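Local coordinates for CymD (Pseudomonas putida, PDB 6Z34), which forms an outer membrane channel of the FadL family that probably takes up monoaromatic hydrocarbons by lateral diffusion during their biodegradation, at residues Pro11-Phe23 and Ser340-Arg354. Sequence-based numbering, arbitrary orientation.
Sequences PVSQGMGGIGAAF and SLGAQYRYGANWVFR
Arg354 reaches from the barrel wall across Met16 to Val12 of the plug helix. Arg354 CB lies 3.7 Å from Met16 CG and 3.8 Å from Gly15 O. CD packs on Met16 CG as well, and Met16, bent at chi3 (-93°), brings CE back beside this CD. Arg354 NE donates to Gln344 OE1 at 2.7 Å, in the amide plane and on a lone pair. The guanidinium lies flat between two valines: Val12 CG2 sits over the centre of one face, and Val352 CG1 covers the opposite face nearer the rim. At the guanidinium edge, NH1 gives a hydrogen bond to a water that donates to Pro11 O. NH1 also bonds Ser386 OG. Arg354 NH2 makes a weak bond to the same Gln344 OE1 and lies 3.7 Å from Val12 CG2. With an alanine here, Gln344 OE1 would probably lose both its bonds from the guanidinium, and a gap would open against Met16 and Val12. The Gln344 amide stands at the edge of the Phe23 ring, Gln344 NE2 3.7 Å from Phe23 CZ, the two planes 76° apart.

At the other end, Ser340 OG donates to Gly17 O at 3.0 Å, with the donor tilted 31° from the carbonyl plane. Ile19 CG2 packs against Ser340 CB. Gly17, at positive phi, is the C-prime residue of a Schellman motif that ends the helix. Gly342 lets Met16 O approach its CA to 3.5 Å; a CB here would clash.

Segment 11-23 belongs to the N-terminal plug inside the barrel, as in the FadL family. The hairpin of strands 336-347 and 351-362 lies along one side of segment 11-23, strand 294-303 meets Ile19 and Phe23, and strands 393-404 and 422-437 touch Pro11 and Gln14.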
ATOM      1  N   PRO A  11      11.329  -6.797  -5.276  1.00 61.71           N
ATOM      2  CA  PRO A  11      12.115  -6.320  -6.436  1.00 51.76           C
ATOM      3  C   PRO A  11      11.877  -7.093  -7.717  1.00 52.71           C
ATOM      4  O   PRO A  11      12.161  -6.561  -8.800  1.00 51.05           O
ATOM      5  CB  PRO A  11      13.573  -6.466  -5.972  1.00 54.09           C
ATOM      6  CG  PRO A  11      13.502  -6.745  -4.483  1.00 58.91           C
ATOM      7  CD  PRO A  11      12.175  -7.401  -4.236  1.00 56.30           C
ATOM      8  N   VAL A  12      11.380  -8.326  -7.643  1.00 49.26           N
ATOM      9  CA  VAL A  12      11.189  -9.108  -8.862  1.00 57.50           C
ATOM     10  C   VAL A  12       9.909  -8.675  -9.562  1.00 58.28           C
ATOM     11  O   VAL A  12       9.886  -8.447 -10.783  1.00 46.64           O
ATOM     12  CB  VAL A  12      11.168 -10.613  -8.529  1.00 59.95           C
ATOM     13  CG1 VAL A  12      10.864 -11.413  -9.756  1.00 62.99           C
ATOM     14  CG2 VAL A  12      12.500 -11.066  -7.900  1.00 59.50           C
ATOM     15  N   SER A  13       8.823  -8.575  -8.796  1.00 45.18           N
ATOM     16  CA  SER A  13       7.582  -8.022  -9.314  1.00 48.38           C
ATOM     17  C   SER A  13       7.767  -6.568  -9.752  1.00 53.12           C
ATOM     18  O   SER A  13       7.401  -6.198 -10.874  1.00 55.02           O
ATOM     19  CB  SER A  13       6.508  -8.148  -8.244  1.00 46.70           C
ATOM     20  OG  SER A  13       5.503  -7.206  -8.430  1.00 50.45           O
ATOM     21  N   GLN A  14       8.362  -5.729  -8.893  1.00 49.30           N
ATOM     22  CA  GLN A  14       8.527  -4.318  -9.257  1.00 49.66           C
ATOM     23  C   GLN A  14       9.458  -4.152 -10.451  1.00 52.19           C
ATOM     24  O   GLN A  14       9.251  -3.268 -11.283  1.00 57.47           O
ATOM     25  CB  GLN A  14       9.049  -3.499  -8.071  1.00 53.93           C
ATOM     26  CG  GLN A  14       8.017  -3.204  -6.986  1.00 61.72           C
ATOM     27  CD  GLN A  14       8.602  -2.443  -5.804  1.00 69.73           C
ATOM     28  OE1 GLN A  14       9.451  -1.569  -5.971  1.00 75.34           O
ATOM     29  NE2 GLN A  14       8.153  -2.781  -4.604  1.00 68.23           N
ATOM     30  N   GLY A  15      10.504  -4.978 -10.550  1.00 59.75           N
ATOM     31  CA  GLY A  15      11.387  -4.880 -11.696  1.00 52.16           C
ATOM     32  C   GLY A  15      10.691  -5.196 -12.998  1.00 58.77           C
ATOM     33  O   GLY A  15      11.175  -4.804 -14.070  1.00 52.81           O
ATOM     34  N   MET A  16       9.551  -5.885 -12.927  1.00 52.35           N
ATOM     35  CA  MET A  16       8.778  -6.296 -14.091  1.00 59.36           C
ATOM     36  C   MET A  16       7.442  -5.561 -14.143  1.00 64.19           C
ATOM     37  O   MET A  16       6.422  -6.139 -14.525  1.00 60.18           O
ATOM     38  CB  MET A  16       8.577  -7.812 -14.064  1.00 56.73           C
ATOM     39  CG  MET A  16       9.895  -8.611 -14.033  1.00 61.19           C
ATOM     40  SD  MET A  16       9.705 -10.397 -14.327  1.00 56.44           S
ATOM     41  CE  MET A  16       9.582 -10.859 -12.632  1.00 58.97           C
ATOM     42  N   GLY A  17       7.435  -4.296 -13.714  1.00 57.64           N
ATOM     43  CA  GLY A  17       6.276  -3.449 -13.880  1.00 51.85           C
ATOM     44  C   GLY A  17       5.085  -3.770 -13.006  1.00 53.56           C
ATOM     45  O   GLY A  17       4.017  -3.208 -13.242  1.00 51.25           O
ATOM     46  N   GLY A  18       5.222  -4.658 -12.013  1.00 51.10           N
ATOM     47  CA  GLY A  18       4.132  -4.977 -11.099  1.00 48.11           C
ATOM     48  C   GLY A  18       3.458  -6.328 -11.264  1.00 53.45           C
ATOM     49  O   GLY A  18       2.449  -6.588 -10.590  1.00 52.67           O
ATOM     50  N   ILE A  19       3.977  -7.208 -12.114  1.00 50.90           N
ATOM     51  CA  ILE A  19       3.284  -8.465 -12.369  1.00 47.38           C
ATOM     52  C   ILE A  19       3.420  -9.396 -11.167  1.00 47.67           C
ATOM     53  O   ILE A  19       4.257  -9.171 -10.287  1.00 46.66           O
ATOM     54  CB  ILE A  19       3.817  -9.107 -13.654  1.00 55.28           C
ATOM     55  CG1 ILE A  19       5.331  -9.307 -13.531  1.00 57.47           C
ATOM     56  CG2 ILE A  19       3.466  -8.206 -14.863  1.00 49.36           C
ATOM     57  CD1 ILE A  19       5.753 -10.628 -12.835  1.00 49.09           C
ATOM     58  N   GLY A  20       2.625 -10.468 -11.140  1.00 48.27           N
ATOM     59  CA  GLY A  20       2.768 -11.482 -10.115  1.00 51.18           C
ATOM     60  C   GLY A  20       1.593 -12.431  -9.973  1.00 52.48           C
ATOM     61  O   GLY A  20       1.653 -13.374  -9.183  1.00 47.79           O
ATOM     62  N   ALA A  21       0.514 -12.190 -10.722  1.00 48.49           N
ATOM     63  CA  ALA A  21      -0.662 -13.056 -10.636  1.00 50.55           C
ATOM     64  C   ALA A  21      -0.341 -14.502 -11.025  1.00 50.45           C
ATOM     65  O   ALA A  21      -0.974 -15.439 -10.524  1.00 52.38           O
ATOM     66  CB  ALA A  21      -1.764 -12.506 -11.538  1.00 54.65           C
ATOM     67  N   ALA A  22       0.611 -14.700 -11.934  1.00 46.22           N
ATOM     68  CA  ALA A  22       0.973 -16.021 -12.405  1.00 53.45           C
ATOM     69  C   ALA A  22       2.475 -16.265 -12.359  1.00 58.98           C
ATOM     70  O   ALA A  22       2.911 -17.403 -12.562  1.00 58.12           O
ATOM     71  CB  ALA A  22       0.469 -16.235 -13.845  1.00 48.96           C
ATOM     72  N   PHE A  23       3.269 -15.243 -12.078  1.00 54.63           N
ATOM     73  CA  PHE A  23       4.712 -15.339 -12.134  1.00 53.98           C
ATOM     74  C   PHE A  23       5.291 -15.514 -10.733  1.00 57.59           C
ATOM     75  O   PHE A  23       4.884 -14.821  -9.796  1.00 58.55           O
ATOM     76  CB  PHE A  23       5.293 -14.095 -12.782  1.00 51.31           C
ATOM     77  CG  PHE A  23       6.734 -14.227 -13.105  1.00 56.95           C
ATOM     78  CD1 PHE A  23       7.711 -13.753 -12.225  1.00 49.40           C
ATOM     79  CD2 PHE A  23       7.126 -14.838 -14.281  1.00 52.17           C
ATOM     80  CE1 PHE A  23       9.042 -13.901 -12.540  1.00 45.90           C
ATOM     81  CE2 PHE A  23       8.456 -14.964 -14.596  1.00 50.40           C
ATOM     82  CZ  PHE A  23       9.412 -14.492 -13.740  1.00 50.25           C
ATOM     83  N   SER A 340       0.046  -4.245 -16.043  1.00 50.92           N
ATOM     84  CA  SER A 340       1.454  -4.506 -15.754  1.00 55.12           C
ATOM     85  C   SER A 340       2.050  -5.437 -16.809  1.00 58.05           C
ATOM     86  O   SER A 340       1.491  -6.502 -17.094  1.00 52.77           O
ATOM     87  CB  SER A 340       1.632  -5.144 -14.362  1.00 51.27           C
ATOM     88  OG  SER A 340       1.245  -4.274 -13.314  1.00 60.73           O
ATOM     89  N   LEU A 341       3.219  -5.065 -17.329  1.00 58.94           N
ATOM     90  CA  LEU A 341       3.901  -5.815 -18.375  1.00 43.01           C
ATOM     91  C   LEU A 341       5.392  -5.805 -18.087  1.00 58.77           C
ATOM     92  O   LEU A 341       5.989  -4.727 -18.004  1.00 53.62           O
ATOM     93  CB  LEU A 341       3.624  -5.194 -19.756  1.00 44.29           C
ATOM     94  CG  LEU A 341       4.366  -5.720 -20.993  1.00 58.47           C
ATOM     95  CD1 LEU A 341       4.153  -7.234 -21.210  1.00 47.77           C
ATOM     96  CD2 LEU A 341       3.951  -4.925 -22.255  1.00 54.17           C
ATOM     97  N   GLY A 342       5.998  -6.997 -17.955  1.00 57.16           N
ATOM     98  CA  GLY A 342       7.435  -7.099 -17.775  1.00 57.30           C
ATOM     99  C   GLY A 342       8.037  -8.350 -18.392  1.00 54.85           C
ATOM    100  O   GLY A 342       7.324  -9.259 -18.825  1.00 54.29           O
ATOM    101  N   ALA A 343       9.376  -8.392 -18.407  1.00 51.70           N
ATOM    102  CA  ALA A 343      10.138  -9.506 -18.967  1.00 53.60           C
ATOM    103  C   ALA A 343      11.375  -9.784 -18.121  1.00 60.65           C
ATOM    104  O   ALA A 343      11.879  -8.906 -17.418  1.00 60.26           O
ATOM    105  CB  ALA A 343      10.567  -9.237 -20.411  1.00 48.56           C
ATOM    106  N   GLN A 344      11.883 -11.018 -18.234  1.00 60.78           N
ATOM    107  CA  GLN A 344      13.020 -11.497 -17.451  1.00 59.85           C
ATOM    108  C   GLN A 344      13.929 -12.356 -18.327  1.00 61.62           C
ATOM    109  O   GLN A 344      13.457 -13.297 -18.972  1.00 63.64           O
ATOM    110  CB  GLN A 344      12.532 -12.297 -16.229  1.00 53.01           C
ATOM    111  CG  GLN A 344      13.606 -13.109 -15.525  1.00 57.23           C
ATOM    112  CD  GLN A 344      13.124 -13.772 -14.230  1.00 60.19           C
ATOM    113  OE1 GLN A 344      12.884 -13.091 -13.232  1.00 59.08           O
ATOM    114  NE2 GLN A 344      13.009 -15.102 -14.236  1.00 50.58           N
ATOM    115  N   TYR A 345      15.226 -12.037 -18.349  1.00 62.84           N
ATOM    116  CA  TYR A 345      16.233 -12.791 -19.093  1.00 70.25           C
ATOM    117  C   TYR A 345      17.267 -13.327 -18.114  1.00 68.94           C
ATOM    118  O   TYR A 345      17.949 -12.535 -17.451  1.00 61.24           O
ATOM    119  CB  TYR A 345      16.922 -11.922 -20.151  1.00 89.35           C
ATOM    120  CG  TYR A 345      18.079 -12.607 -20.869  1.00118.88           C
ATOM    121  CD1 TYR A 345      17.880 -13.774 -21.605  1.00129.96           C
ATOM    122  CD2 TYR A 345      19.368 -12.081 -20.823  1.00130.81           C
ATOM    123  CE1 TYR A 345      18.932 -14.404 -22.272  1.00135.71           C
ATOM    124  CE2 TYR A 345      20.430 -12.705 -21.490  1.00137.27           C
ATOM    125  CZ  TYR A 345      20.204 -13.867 -22.211  1.00137.52           C
ATOM    126  OH  TYR A 345      21.239 -14.498 -22.877  1.00138.22           O
ATOM    127  N   ARG A 346      17.375 -14.665 -18.030  1.00 66.59           N
ATOM    128  CA  ARG A 346      18.404 -15.349 -17.240  1.00 67.48           C
ATOM    129  C   ARG A 346      19.686 -15.411 -18.053  1.00 70.65           C
ATOM    130  O   ARG A 346      19.743 -16.107 -19.068  1.00 86.33           O
ATOM    131  CB  ARG A 346      17.960 -16.762 -16.861  1.00 63.93           C
ATOM    132  CG  ARG A 346      16.677 -16.809 -16.051  1.00 70.04           C
ATOM    133  CD  ARG A 346      16.581 -18.041 -15.158  1.00 71.39           C
ATOM    134  NE  ARG A 346      15.325 -18.044 -14.407  1.00 83.81           N
ATOM    135  CZ  ARG A 346      15.218 -17.827 -13.098  1.00 90.27           C
ATOM    136  NH1 ARG A 346      16.300 -17.594 -12.359  1.00 89.78           N
ATOM    137  NH2 ARG A 346      14.019 -17.849 -12.527  1.00 94.29           N
ATOM    138  N   TYR A 347      20.720 -14.704 -17.603  1.00 67.92           N
ATOM    139  CA  TYR A 347      21.991 -14.579 -18.318  1.00 68.33           C
ATOM    140  C   TYR A 347      23.091 -15.268 -17.505  1.00 75.53           C
ATOM    141  O   TYR A 347      23.585 -14.727 -16.510  1.00 67.12           O
ATOM    142  CB  TYR A 347      22.302 -13.107 -18.573  1.00 77.81           C
ATOM    143  CG  TYR A 347      23.678 -12.833 -19.134  1.00 92.51           C
ATOM    144  CD1 TYR A 347      24.749 -12.559 -18.293  1.00 93.15           C
ATOM    145  CD2 TYR A 347      23.905 -12.839 -20.508  1.00 95.17           C
ATOM    146  CE1 TYR A 347      26.005 -12.308 -18.800  1.00 98.80           C
ATOM    147  CE2 TYR A 347      25.160 -12.586 -21.022  1.00 97.82           C
ATOM    148  CZ  TYR A 347      26.206 -12.321 -20.162  1.00103.71           C
ATOM    149  OH  TYR A 347      27.463 -12.070 -20.663  1.00112.27           O
ATOM    150  N   GLY A 348      23.491 -16.456 -17.950  1.00 82.96           N
ATOM    151  CA  GLY A 348      24.438 -17.253 -17.206  1.00 85.44           C
ATOM    152  C   GLY A 348      23.785 -17.887 -15.996  1.00 84.06           C
ATOM    153  O   GLY A 348      22.560 -17.902 -15.839  1.00 87.37           O
ATOM    154  N   ALA A 349      24.633 -18.405 -15.111  1.00 78.75           N
ATOM    155  CA  ALA A 349      24.148 -19.055 -13.898  1.00 76.57           C
ATOM    156  C   ALA A 349      23.885 -18.095 -12.737  1.00 76.44           C
ATOM    157  O   ALA A 349      23.249 -18.505 -11.761  1.00 78.78           O
ATOM    158  CB  ALA A 349      25.148 -20.123 -13.451  1.00 83.24           C
ATOM    159  N   ASN A 350      24.344 -16.839 -12.794  1.00 77.39           N
ATOM    160  CA  ASN A 350      24.227 -15.948 -11.645  1.00 73.95           C
ATOM    161  C   ASN A 350      23.373 -14.709 -11.869  1.00 71.10           C
ATOM    162  O   ASN A 350      22.909 -14.130 -10.886  1.00 75.20           O
ATOM    163  CB  ASN A 350      25.613 -15.480 -11.182  1.00 73.30           C
ATOM    164  CG  ASN A 350      26.577 -16.626 -10.983  1.00 79.95           C
ATOM    165  OD1 ASN A 350      27.526 -16.785 -11.741  1.00 83.01           O
ATOM    166  ND2 ASN A 350      26.344 -17.425  -9.953  1.00 78.57           N
ATOM    167  N   TRP A 351      23.173 -14.270 -13.104  1.00 66.97           N
ATOM    168  CA  TRP A 351      22.539 -12.992 -13.390  1.00 62.80           C
ATOM    169  C   TRP A 351      21.158 -13.186 -13.999  1.00 63.70           C
ATOM    170  O   TRP A 351      20.974 -14.009 -14.900  1.00 63.63           O
ATOM    171  CB  TRP A 351      23.387 -12.167 -14.349  1.00 66.69           C
ATOM    172  CG  TRP A 351      24.656 -11.709 -13.754  1.00 74.89           C
ATOM    173  CD1 TRP A 351      25.878 -12.281 -13.895  1.00 81.73           C
ATOM    174  CD2 TRP A 351      24.837 -10.569 -12.911  1.00 79.18           C
ATOM    175  NE1 TRP A 351      26.816 -11.568 -13.194  1.00 86.01           N
ATOM    176  CE2 TRP A 351      26.202 -10.509 -12.581  1.00 80.12           C
ATOM    177  CE3 TRP A 351      23.976  -9.589 -12.407  1.00 79.08           C
ATOM    178  CZ2 TRP A 351      26.728  -9.514 -11.769  1.00 73.30           C
ATOM    179  CZ3 TRP A 351      24.501  -8.605 -11.599  1.00 77.16           C
ATOM    180  CH2 TRP A 351      25.863  -8.577 -11.285  1.00 74.98           C
ATOM    181  N   VAL A 352      20.198 -12.406 -13.517  1.00 65.79           N
ATOM    182  CA  VAL A 352      18.862 -12.316 -14.094  1.00 58.21           C
ATOM    183  C   VAL A 352      18.562 -10.842 -14.313  1.00 62.97           C
ATOM    184  O   VAL A 352      18.835 -10.016 -13.432  1.00 62.98           O
ATOM    185  CB  VAL A 352      17.813 -12.954 -13.158  1.00 58.66           C
ATOM    186  CG1 VAL A 352      16.440 -12.781 -13.711  1.00 55.92           C
ATOM    187  CG2 VAL A 352      18.130 -14.421 -12.930  1.00 56.52           C
ATOM    188  N   PHE A 353      18.017 -10.501 -15.483  1.00 63.00           N
ATOM    189  CA  PHE A 353      17.714  -9.111 -15.817  1.00 61.59           C
ATOM    190  C   PHE A 353      16.230  -8.934 -16.113  1.00 60.80           C
ATOM    191  O   PHE A 353      15.618  -9.772 -16.781  1.00 61.17           O
ATOM    192  CB  PHE A 353      18.551  -8.645 -16.998  1.00 65.21           C
ATOM    193  CG  PHE A 353      20.011  -8.608 -16.699  1.00 72.26           C
ATOM    194  CD1 PHE A 353      20.531  -7.636 -15.869  1.00 74.33           C
ATOM    195  CD2 PHE A 353      20.863  -9.569 -17.214  1.00 78.52           C
ATOM    196  CE1 PHE A 353      21.885  -7.613 -15.574  1.00 82.29           C
ATOM    197  CE2 PHE A 353      22.214  -9.551 -16.923  1.00 75.15           C
ATOM    198  CZ  PHE A 353      22.726  -8.575 -16.102  1.00 77.62           C
ATOM    199  N   ARG A 354      15.651  -7.840 -15.602  1.00 56.32           N
ATOM    200  CA  ARG A 354      14.217  -7.599 -15.694  1.00 53.94           C
ATOM    201  C   ARG A 354      13.924  -6.184 -16.193  1.00 57.85           C
ATOM    202  O   ARG A 354      14.723  -5.263 -16.020  1.00 59.87           O
ATOM    203  CB  ARG A 354      13.520  -7.793 -14.340  1.00 56.78           C
ATOM    204  CG  ARG A 354      14.105  -8.868 -13.472  1.00 59.10           C
ATOM    205  CD  ARG A 354      13.062  -9.414 -12.529  1.00 51.17           C
ATOM    206  NE  ARG A 354      13.482 -10.706 -12.010  1.00 53.05           N
ATOM    207  CZ  ARG A 354      14.435 -10.874 -11.098  1.00 58.26           C
ATOM    208  NH1 ARG A 354      15.066  -9.827 -10.582  1.00 58.94           N
ATOM    209  NH2 ARG A 354      14.755 -12.101 -10.699  1.00 65.04           N
TER
HETATM  210  O   HOH W   1      14.586  -6.941 -10.322  1.00 70.78           O